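Local coordinates for protein thymidylate synthase A (Bacillus subtilis, PDB 1BKP) that probably catalyses the reductive methylation of dUMP to dTMP, with 5,10-methylenetetrahydrofolate as both methyl donor and reductant, at residues T35-L40 against H221-H226; I11-N16 against L40-K45; D228-Q233 against L272-A277. All coordinates share one frame; numbering follows the deposited sequence.

In the fold
From the N terminus, helix 3-17 comes first, and interaction 2 closes a short loop by laying it against the start of strand 39-49. Interaction 1 then makes the long connection, pairing the approach to that strand and its first residues with the end of strand 209-223, 181 residues on. Interactions 1 and 2 cross along the chain and share Leu40; Val222 also packs on Ile14. Interaction 3 follows in series, closing the C-terminal loop over helix 227-235, directly after strand 209-223. It reaches interaction 1 where His226 meets Phe274 and Glu275, and interaction 2 where Leu230 packs on Ile11. Together they tie two helices and the C-terminal segment to one sheet.

Interaction 1: T35-L40 against H221-H226; sequences TPAHTL and HVYTRH
Thr39 and Tyr223 lie side by side on the antiparallel strands, and the methyl CG2 of Thr39 rests over one face of the tyrosine ring. This is a CH-pi contact, with CG2 3.6 Å from the ring centroid and offset toward the rim on the CD2-CE2 side. Thr39 CG2 is anti to the carbonyl carbon (OG1 at chi1 62°), which places the methyl over the ring; threonine, beta-branched, fits the extended strand and keeps OG1 on its other branch. Tyr223 likewise has CG anti to the carbonyl carbon, chi1 -70°, which sets the root of the ring within reach of that methyl. Ala37 adds its CB 3.9 Å from Tyr223 CD2, obliquely to the ring.

The backbones hold this register. Leu40 N donates to Val222 O and Val222 N to Leu40 O, both at 2.9 Å, an antiparallel hydrogen-bonded pair. Beyond it Thr224 N donates to His38 O at 3.1 Å. A water accepts from His38 N and bonds Thr224 OG1 at 2.7 Å. The extended Arg225 brings NH2 near Thr35 OG1 without bonding it; NH2 forms a salt bridge with Asp33, whose other oxygen bonds Thr35 OG1.

Arg140 of the second subunit packs on Thr39, His221 and Tyr223. These are neighbouring antiparallel strands of the thymidylate synthase sheet, whose residues His221, Val222 and Tyr223 are predicted to belong to the dUMP site shared across the dimer.

Interaction 2: I11-N16 against L40-K45; sequences IKDIIN and LSVISK
Asp13 and Lys45 meet in a salt bridge, with Lys45 NZ donating to Asp13 OD2 at 2.6 Å. The ammonium comes from above the carboxylate plane, 55° out of it, and the two side chains cross at a slant. Lys45 CE is also close, 3.0 Å from the same oxygen. A long, flexible lysine suits its place because the strand has turned a corner at Ile43, and the lysine side chain must turn back toward the helix; it bends at chi2 (-73°), then runs on nearly extended. Asp13, with CG anti to the backbone N, sends its carboxylate off the helix toward the strand. Its other oxygen, OD1, accepts from Asn17 ND2 one turn further on, which would help fix the rotation of the carboxylate. An alanine in place of Asp13 would remove both oxygens and would probably leave the Lys45 ammonium without its carboxylate mate and Asn17 ND2 without this acceptor.

Beside this polar pair lies an aliphatic patch. Ile14 splits its branches between two strand residues: CG1 touches Val42 CG2 at 3.6 Å, while CG2 lies 3.9 Å from Leu40 CB. The branched isoleucine can thus reach two residues two apart on a strand, whose side chains both point toward the helix. Val42 CG1 also comes within 3.8 Å of Asp13 OD2, bordering the salt bridge.

Ser41, pointing away from the helix, bonds through OG to Lys169 of the second subunit. The axes of helix segment 11-16 and strand segment 40-42 come within 7.4 Å of each other, their N-to-C directions 120° apart. Ile14 also packs on Cys220 of strand 209-223, and Ile11 and Ile15 on helix 227-235, so the helix sits over two neighbouring strands with another helix alongside.

Interaction 3: D228-Q233 against L272-A277; sequences DNLKIQ and LLFEVA
Asn229 and Phe274 both have CG anti to the carbonyl carbon, with chi1 of -84° and -68°, and these torsions set the two CG atoms from which the amide and the ring extend to meet. Asn229 CB lies 3.5 Å from Phe274 CE1, while ND2 stands 3.6 Å above one face of the ring, offset toward its rim. The same nitrogen donates to Leu273 O at 2.8 Å. The bond is bent at the hydrogen; the acceptor lies in the amide plane of Asn229, whereas the donor sits above the carbonyl plane. A short, flat amide suits this place, since it can give an N-H to the irregular backbone opposite and still lie close over a ring.

The Leu272 and Asn229 side chains run antiparallel past one another, and the leucine divides its two methyls. CD1 packs on Gln233 CG at 3.6 Å, and CD2 meets Ile232 CG2 at 4.1 Å as well as the Asn229 amide. The forked leucine thereby reaches Ile232 and Gln233 with separate methyls. Gln233 OE1 approaches Phe274 CZ at the ring edge, 3.8 Å away, with amide and ring planes 70° apart; its NE2 bonds Thr59 OG1.

As a separate tie, His226 packs against Phe274 in an edge-to-face stack and bonds through NE2 to Glu275 O. The C-terminal segment runs on to Ala277, a predicted folate-binding residue. Across this contact the irregular segment meets helix 227-235 through helix side chains, with one directional bond, from Asn229, and the rest nonpolar or ring contacts.

Interaction 1: T35-L40 against H221-H226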
loop_
_atom_site.group_PDB
_atom_site.type_symbol
_atom_site.label_atom_id
_atom_site.label_comp_id
_atom_site.label_asym_id
_atom_site.label_seq_id
_atom_site.Cartn_x
_atom_site.Cartn_y
_atom_site.Cartn_z
ATOM N N THR A 35 -29.711 -2.707 -16.713
ATOM C CA THR A 35 -29.660 -3.725 -15.681
ATOM C C THR A 35 -28.399 -3.594 -14.797
ATOM O O THR A 35 -27.451 -2.903 -15.163
ATOM C CB THR A 35 -29.748 -5.083 -16.336
ATOM O OG1 THR A 35 -28.593 -5.296 -17.144
ATOM C CG2 THR A 35 -30.979 -5.100 -17.294
ATOM N N PRO A 36 -28.425 -4.169 -13.568
ATOM C CA PRO A 36 -27.227 -4.024 -12.727
ATOM C C PRO A 36 -25.956 -4.677 -13.291
ATOM O O PRO A 36 -25.990 -5.758 -13.880
ATOM C CB PRO A 36 -27.664 -4.578 -11.353
ATOM C CG PRO A 36 -28.841 -5.423 -11.624
ATOM C CD PRO A 36 -29.561 -4.688 -12.780
ATOM N N ALA A 37 -24.873 -3.931 -13.196
ATOM C CA ALA A 37 -23.550 -4.376 -13.721
ATOM C C ALA A 37 -22.785 -5.018 -12.533
ATOM O O ALA A 37 -22.357 -4.275 -11.629
ATOM C CB ALA A 37 -22.775 -3.159 -14.280
ATOM N N HIS A 38 -22.687 -6.347 -12.510
ATOM C CA HIS A 38 -21.997 -7.016 -11.403
ATOM C C HIS A 38 -20.567 -7.365 -11.820
ATOM O O HIS A 38 -20.233 -7.268 -13.049
ATOM C CB HIS A 38 -22.766 -8.277 -11.000
ATOM C CG HIS A 38 -24.074 -7.980 -10.312
ATOM N ND1 HIS A 38 -24.141 -7.510 -9.022
ATOM C CD2 HIS A 38 -25.353 -8.022 -10.760
ATOM C CE1 HIS A 38 -25.404 -7.260 -8.696
ATOM N NE2 HIS A 38 -26.158 -7.567 -9.732
ATOM N N THR A 39 -19.754 -7.818 -10.861
ATOM C CA THR A 39 -18.361 -8.148 -11.128
ATOM C C THR A 39 -17.942 -9.391 -10.388
ATOM O O THR A 39 -18.725 -9.895 -9.565
ATOM C CB THR A 39 -17.413 -7.058 -10.586
ATOM O OG1 THR A 39 -17.551 -6.963 -9.157
ATOM C CG2 THR A 39 -17.718 -5.699 -11.216
ATOM N N LEU A 40 -16.882 -10.030 -10.879
ATOM C CA LEU A 40 -16.165 -11.125 -10.193
ATOM C C LEU A 40 -14.848 -10.437 -9.657
ATOM O O LEU A 40 -14.261 -9.614 -10.369
ATOM C CB LEU A 40 -15.705 -12.280 -11.135
ATOM C CG LEU A 40 -16.832 -13.070 -11.836
ATOM C CD1 LEU A 40 -16.249 -14.089 -12.751
ATOM C CD2 LEU A 40 -17.746 -13.699 -10.816
ATOM N N HIS A 221 -11.136 -6.541 -9.945
ATOM C CA HIS A 221 -12.464 -6.972 -10.483
ATOM C C HIS A 221 -12.670 -6.881 -11.951
ATOM O O HIS A 221 -11.952 -6.145 -12.618
ATOM C CB HIS A 221 -13.563 -6.198 -9.779
ATOM C CG HIS A 221 -13.390 -4.697 -9.841
ATOM N ND1 HIS A 221 -13.874 -3.933 -10.868
ATOM C CD2 HIS A 221 -12.834 -3.820 -8.969
ATOM C CE1 HIS A 221 -13.652 -2.651 -10.640
ATOM N NE2 HIS A 221 -13.014 -2.551 -9.486
ATOM N N VAL A 222 -13.575 -7.742 -12.471
ATOM C CA VAL A 222 -13.929 -7.653 -13.880
ATOM C C VAL A 222 -15.448 -7.737 -13.994
ATOM O O VAL A 222 -16.111 -8.489 -13.244
ATOM C CB VAL A 222 -13.277 -8.686 -14.811
ATOM C CG1 VAL A 222 -11.815 -8.765 -14.704
ATOM C CG2 VAL A 222 -13.859 -9.991 -14.690
ATOM N N TYR A 223 -16.031 -6.848 -14.793
ATOM C CA TYR A 223 -17.497 -6.867 -15.017
ATOM C C TYR A 223 -17.844 -8.086 -15.809
ATOM O O TYR A 223 -17.115 -8.421 -16.751
ATOM C CB TYR A 223 -17.992 -5.623 -15.701
ATOM C CG TYR A 223 -17.911 -4.411 -14.804
ATOM C CD1 TYR A 223 -16.737 -3.706 -14.661
ATOM C CD2 TYR A 223 -19.021 -4.028 -14.021
ATOM C CE1 TYR A 223 -16.631 -2.654 -13.736
ATOM C CE2 TYR A 223 -18.963 -2.973 -13.104
ATOM C CZ TYR A 223 -17.752 -2.303 -12.965
ATOM O OH TYR A 223 -17.661 -1.354 -11.982
ATOM N N THR A 224 -18.932 -8.782 -15.432
ATOM C CA THR A 224 -19.258 -10.059 -16.106
ATOM C C THR A 224 -19.384 -9.981 -17.610
ATOM O O THR A 224 -18.949 -10.874 -18.263
ATOM C CB THR A 224 -20.609 -10.711 -15.536
ATOM O OG1 THR A 224 -21.652 -9.713 -15.622
ATOM C CG2 THR A 224 -20.371 -11.133 -14.045
ATOM N N ARG A 225 -19.954 -8.922 -18.153
ATOM C CA ARG A 225 -20.044 -8.856 -19.643
ATOM C C ARG A 225 -18.738 -8.617 -20.321
ATOM O O ARG A 225 -18.685 -8.535 -21.568
ATOM C CB ARG A 225 -21.024 -7.781 -20.092
ATOM C CG ARG A 225 -22.437 -8.104 -19.700
ATOM C CD ARG A 225 -23.392 -6.954 -20.143
ATOM N NE ARG A 225 -24.771 -7.258 -19.798
ATOM C CZ ARG A 225 -25.821 -6.481 -20.093
ATOM N NH1 ARG A 225 -25.688 -5.329 -20.753
ATOM N NH2 ARG A 225 -27.025 -6.870 -19.697
ATOM N N HIS A 226 -17.670 -8.376 -19.543
ATOM C CA HIS A 226 -16.383 -8.188 -20.220
ATOM C C HIS A 226 -15.671 -9.500 -20.397
ATOM O O HIS A 226 -14.706 -9.570 -21.111
ATOM C CB HIS A 226 -15.498 -7.186 -19.464
ATOM C CG HIS A 226 -16.024 -5.802 -19.531
ATOM N ND1 HIS A 226 -15.675 -4.825 -18.641
ATOM C CD2 HIS A 226 -16.973 -5.257 -20.341
ATOM C CE1 HIS A 226 -16.380 -3.717 -18.881
ATOM N NE2 HIS A 226 -17.172 -3.951 -19.915
HETATM O O HOH W 1 -23.530 -7.957 -14.905
#

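Interaction 2: I11-N16 against L40-K45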
loop_
_atom_site.group_PDB
_atom_site.type_symbol
_atom_site.label_atom_id
_atom_site.label_comp_id
_atom_site.label_asym_id
_atom_site.label_seq_id
_atom_site.Cartn_x
_atom_site.Cartn_y
_atom_site.Cartn_z
ATOM N N ILE A 11 -6.135 -12.579 -14.901
ATOM C CA ILE A 11 -7.528 -12.635 -15.440
ATOM C C ILE A 11 -8.104 -14.060 -15.299
ATOM O O ILE A 11 -9.252 -14.230 -14.940
ATOM C CB ILE A 11 -7.533 -12.163 -16.988
ATOM C CG1 ILE A 11 -7.080 -10.679 -17.127
ATOM C CG2 ILE A 11 -8.936 -12.484 -17.617
ATOM C CD1 ILE A 11 -8.030 -9.697 -16.458
ATOM N N LYS A 12 -7.310 -15.084 -15.616
ATOM C CA LYS A 12 -7.762 -16.478 -15.522
ATOM C C LYS A 12 -8.131 -16.829 -14.081
ATOM O O LYS A 12 -9.091 -17.572 -13.827
ATOM C CB LYS A 12 -6.590 -17.366 -15.998
ATOM C CG LYS A 12 -6.875 -18.838 -16.233
ATOM C CD LYS A 12 -7.501 -19.054 -17.604
ATOM C CE LYS A 12 -7.808 -20.538 -17.842
ATOM N NZ LYS A 12 -8.686 -20.820 -19.016
ATOM N N ASP A 13 -7.385 -16.257 -13.137
ATOM C CA ASP A 13 -7.643 -16.514 -11.734
ATOM C C ASP A 13 -8.968 -15.914 -11.306
ATOM O O ASP A 13 -9.731 -16.486 -10.472
ATOM C CB ASP A 13 -6.501 -15.940 -10.866
ATOM C CG ASP A 13 -6.708 -16.254 -9.400
ATOM O OD1 ASP A 13 -6.929 -17.429 -9.135
ATOM O OD2 ASP A 13 -6.675 -15.400 -8.504
ATOM N N ILE A 14 -9.287 -14.771 -11.904
ATOM C CA ILE A 14 -10.518 -14.101 -11.571
ATOM C C ILE A 14 -11.746 -14.817 -12.175
ATOM O O ILE A 14 -12.784 -15.080 -11.462
ATOM C CB ILE A 14 -10.467 -12.583 -12.059
ATOM C CG1 ILE A 14 -9.441 -11.805 -11.228
ATOM C CG2 ILE A 14 -11.864 -11.873 -11.933
ATOM C CD1 ILE A 14 -9.216 -10.322 -11.793
ATOM N N ILE A 15 -11.593 -15.205 -13.453
ATOM C CA ILE A 15 -12.662 -15.884 -14.156
ATOM C C ILE A 15 -12.888 -17.186 -13.444
ATOM O O ILE A 15 -14.001 -17.515 -13.214
ATOM C CB ILE A 15 -12.317 -16.218 -15.613
ATOM C CG1 ILE A 15 -12.384 -14.961 -16.474
ATOM C CG2 ILE A 15 -13.238 -17.315 -16.126
ATOM C CD1 ILE A 15 -11.753 -15.196 -17.837
ATOM N N ASN A 16 -11.859 -17.888 -13.015
ATOM C CA ASN A 16 -12.071 -19.155 -12.339
ATOM C C ASN A 16 -12.387 -19.205 -10.861
ATOM O O ASN A 16 -13.187 -20.013 -10.428
ATOM C CB ASN A 16 -10.906 -20.126 -12.598
ATOM C CG ASN A 16 -10.647 -20.343 -14.069
ATOM O OD1 ASN A 16 -11.544 -20.187 -14.893
ATOM N ND2 ASN A 16 -9.411 -20.668 -14.412
ATOM N N LEU A 40 -16.882 -10.030 -10.879
ATOM C CA LEU A 40 -16.165 -11.125 -10.193
ATOM C C LEU A 40 -14.848 -10.437 -9.657
ATOM O O LEU A 40 -14.261 -9.614 -10.369
ATOM C CB LEU A 40 -15.705 -12.280 -11.135
ATOM C CG LEU A 40 -16.832 -13.070 -11.836
ATOM C CD1 LEU A 40 -16.249 -14.089 -12.751
ATOM C CD2 LEU A 40 -17.746 -13.699 -10.816
ATOM N N SER A 41 -14.398 -10.777 -8.441
ATOM C CA SER A 41 -13.188 -10.148 -7.960
ATOM C C SER A 41 -12.403 -11.078 -7.102
ATOM O O SER A 41 -12.931 -12.090 -6.583
ATOM C CB SER A 41 -13.549 -8.892 -7.158
ATOM O OG SER A 41 -14.404 -9.281 -6.098
ATOM N N VAL A 42 -11.122 -10.742 -6.977
ATOM C CA VAL A 42 -10.153 -11.429 -6.104
ATOM C C VAL A 42 -9.389 -10.299 -5.365
ATOM O O VAL A 42 -9.460 -9.114 -5.726
ATOM C CB VAL A 42 -9.139 -12.317 -6.809
ATOM C CG1 VAL A 42 -9.854 -13.517 -7.456
ATOM C CG2 VAL A 42 -8.261 -11.475 -7.833
ATOM N N ILE A 43 -8.816 -10.645 -4.236
ATOM C CA ILE A 43 -8.144 -9.682 -3.385
ATOM C C ILE A 43 -6.644 -9.836 -3.389
ATOM O O ILE A 43 -6.132 -10.962 -3.245
ATOM C CB ILE A 43 -8.640 -9.920 -1.902
ATOM C CG1 ILE A 43 -10.122 -9.503 -1.736
ATOM C CG2 ILE A 43 -7.936 -9.107 -0.930
ATOM C CD1 ILE A 43 -10.644 -10.012 -0.295
ATOM N N SER A 44 -5.959 -8.692 -3.469
ATOM C CA SER A 44 -4.554 -8.591 -3.392
ATOM C C SER A 44 -3.727 -9.364 -4.409
ATOM O O SER A 44 -3.276 -10.476 -4.143
ATOM C CB SER A 44 -4.090 -8.836 -1.943
ATOM O OG SER A 44 -2.744 -8.509 -1.764
ATOM N N LYS A 45 -3.435 -8.726 -5.536
ATOM C CA LYS A 45 -2.594 -9.375 -6.592
ATOM C C LYS A 45 -1.386 -8.425 -6.804
ATOM O O LYS A 45 -1.486 -7.212 -6.582
ATOM C CB LYS A 45 -3.375 -9.497 -7.946
ATOM C CG LYS A 45 -4.573 -10.480 -7.815
ATOM C CD LYS A 45 -4.018 -11.932 -7.756
ATOM C CE LYS A 45 -5.053 -12.984 -7.762
ATOM N NZ LYS A 45 -4.357 -14.289 -8.126
#

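Interaction 3: D228-Q233 against L272-A277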
loop_
_atom_site.group_PDB
_atom_site.type_symbol
_atom_site.label_atom_id
_atom_site.label_comp_id
_atom_site.label_asym_id
_atom_site.label_seq_id
_atom_site.Cartn_x
_atom_site.Cartn_y
_atom_site.Cartn_z
ATOM N N ASP A 228 -16.315 -12.506 -22.007
ATOM C CA ASP A 228 -16.078 -13.072 -23.320
ATOM C C ASP A 228 -14.916 -12.467 -24.064
ATOM O O ASP A 228 -14.127 -13.209 -24.647
ATOM C CB ASP A 228 -17.316 -13.086 -24.241
ATOM C CG ASP A 228 -16.940 -13.602 -25.687
ATOM O OD1 ASP A 228 -16.463 -14.777 -25.825
ATOM O OD2 ASP A 228 -17.041 -12.810 -26.677
ATOM N N ASN A 229 -14.805 -11.131 -24.079
ATOM C CA ASN A 229 -13.701 -10.461 -24.793
ATOM C C ASN A 229 -12.369 -10.820 -24.119
ATOM O O ASN A 229 -11.376 -11.021 -24.809
ATOM C CB ASN A 229 -13.790 -8.938 -24.714
ATOM C CG ASN A 229 -14.712 -8.335 -25.761
ATOM O OD1 ASN A 229 -15.156 -8.992 -26.686
ATOM N ND2 ASN A 229 -15.086 -7.087 -25.539
ATOM N N LEU A 230 -12.362 -10.986 -22.778
ATOM C CA LEU A 230 -11.084 -11.255 -22.106
ATOM C C LEU A 230 -10.616 -12.660 -22.479
ATOM O O LEU A 230 -9.408 -12.940 -22.581
ATOM C CB LEU A 230 -11.231 -11.103 -20.560
ATOM C CG LEU A 230 -11.446 -9.701 -20.063
ATOM C CD1 LEU A 230 -11.788 -9.708 -18.528
ATOM C CD2 LEU A 230 -10.151 -8.929 -20.377
ATOM N N LYS A 231 -11.590 -13.551 -22.641
ATOM C CA LYS A 231 -11.308 -14.941 -23.035
ATOM C C LYS A 231 -10.688 -14.880 -24.418
ATOM O O LYS A 231 -9.792 -15.650 -24.707
ATOM C CB LYS A 231 -12.597 -15.789 -23.068
ATOM C CG LYS A 231 -13.006 -16.321 -21.664
ATOM C CD LYS A 231 -14.233 -17.213 -21.881
ATOM C CE LYS A 231 -14.974 -17.537 -20.605
ATOM N NZ LYS A 231 -14.368 -18.704 -19.940
ATOM N N ILE A 232 -11.225 -14.031 -25.306
ATOM C CA ILE A 232 -10.608 -13.843 -26.630
ATOM C C ILE A 232 -9.185 -13.348 -26.487
ATOM O O ILE A 232 -8.254 -13.946 -27.058
ATOM C CB ILE A 232 -11.387 -12.791 -27.486
ATOM C CG1 ILE A 232 -12.697 -13.394 -27.965
ATOM C CG2 ILE A 232 -10.515 -12.258 -28.740
ATOM C CD1 ILE A 232 -13.560 -12.252 -28.579
ATOM N N GLN A 233 -8.974 -12.263 -25.729
ATOM C CA GLN A 233 -7.628 -11.741 -25.541
ATOM C C GLN A 233 -6.631 -12.764 -25.101
ATOM O O GLN A 233 -5.497 -12.710 -25.445
ATOM C CB GLN A 233 -7.592 -10.675 -24.453
ATOM C CG GLN A 233 -7.653 -9.375 -25.006
ATOM C CD GLN A 233 -7.592 -8.312 -23.979
ATOM O OE1 GLN A 233 -8.651 -7.915 -23.443
ATOM N NE2 GLN A 233 -6.349 -7.786 -23.715
ATOM N N LEU A 272 -11.259 -4.521 -29.574
ATOM C CA LEU A 272 -12.376 -5.245 -28.946
ATOM C C LEU A 272 -13.210 -4.154 -28.314
ATOM O O LEU A 272 -12.641 -3.273 -27.705
ATOM C CB LEU A 272 -11.843 -6.107 -27.777
ATOM C CG LEU A 272 -10.953 -7.274 -28.176
ATOM C CD1 LEU A 272 -10.107 -7.723 -26.971
ATOM C CD2 LEU A 272 -11.863 -8.414 -28.743
ATOM N N LEU A 273 -14.540 -4.245 -28.381
ATOM C CA LEU A 273 -15.397 -3.208 -27.820
ATOM C C LEU A 273 -15.941 -3.760 -26.472
ATOM O O LEU A 273 -16.473 -4.829 -26.425
ATOM C CB LEU A 273 -16.632 -2.971 -28.744
ATOM C CG LEU A 273 -16.451 -2.035 -29.993
ATOM C CD1 LEU A 273 -15.162 -2.138 -30.544
ATOM C CD2 LEU A 273 -17.493 -2.293 -31.083
ATOM N N PHE A 274 -15.736 -3.034 -25.400
ATOM C CA PHE A 274 -16.240 -3.440 -24.089
ATOM C C PHE A 274 -17.435 -2.556 -23.719
ATOM O O PHE A 274 -17.374 -1.328 -23.748
ATOM C CB PHE A 274 -15.119 -3.193 -23.073
ATOM C CG PHE A 274 -13.947 -4.087 -23.249
ATOM C CD1 PHE A 274 -13.920 -5.356 -22.614
ATOM C CD2 PHE A 274 -12.862 -3.701 -24.017
ATOM C CE1 PHE A 274 -12.879 -6.227 -22.716
ATOM C CE2 PHE A 274 -11.770 -4.600 -24.134
ATOM C CZ PHE A 274 -11.788 -5.854 -23.478
ATOM N N GLU A 275 -18.520 -3.206 -23.376
ATOM C CA GLU A 275 -19.759 -2.583 -22.928
ATOM C C GLU A 275 -19.462 -1.610 -21.794
ATOM O O GLU A 275 -18.684 -1.912 -20.897
ATOM C CB GLU A 275 -20.672 -3.692 -22.377
ATOM C CG GLU A 275 -20.936 -5.007 -23.274
ATOM C CD GLU A 275 -19.702 -5.902 -23.752
ATOM O OE1 GLU A 275 -18.600 -6.015 -23.143
ATOM O OE2 GLU A 275 -19.883 -6.544 -24.810
ATOM N N VAL A 276 -20.092 -0.448 -21.839
ATOM C CA VAL A 276 -19.958 0.600 -20.817
ATOM C C VAL A 276 -20.818 0.332 -19.559
ATOM O O VAL A 276 -22.023 0.051 -19.684
ATOM C CB VAL A 276 -20.463 1.963 -21.347
ATOM C CG1 VAL A 276 -19.331 2.872 -21.616
ATOM C CG2 VAL A 276 -21.223 1.766 -22.621
ATOM N N ALA A 277 -20.215 0.466 -18.372
ATOM C CA ALA A 277 -20.927 0.290 -17.101
ATOM C C ALA A 277 -20.877 1.640 -16.387
ATOM O O ALA A 277 -19.790 2.107 -15.991
ATOM C CB ALA A 277 -20.281 -0.827 -16.235
#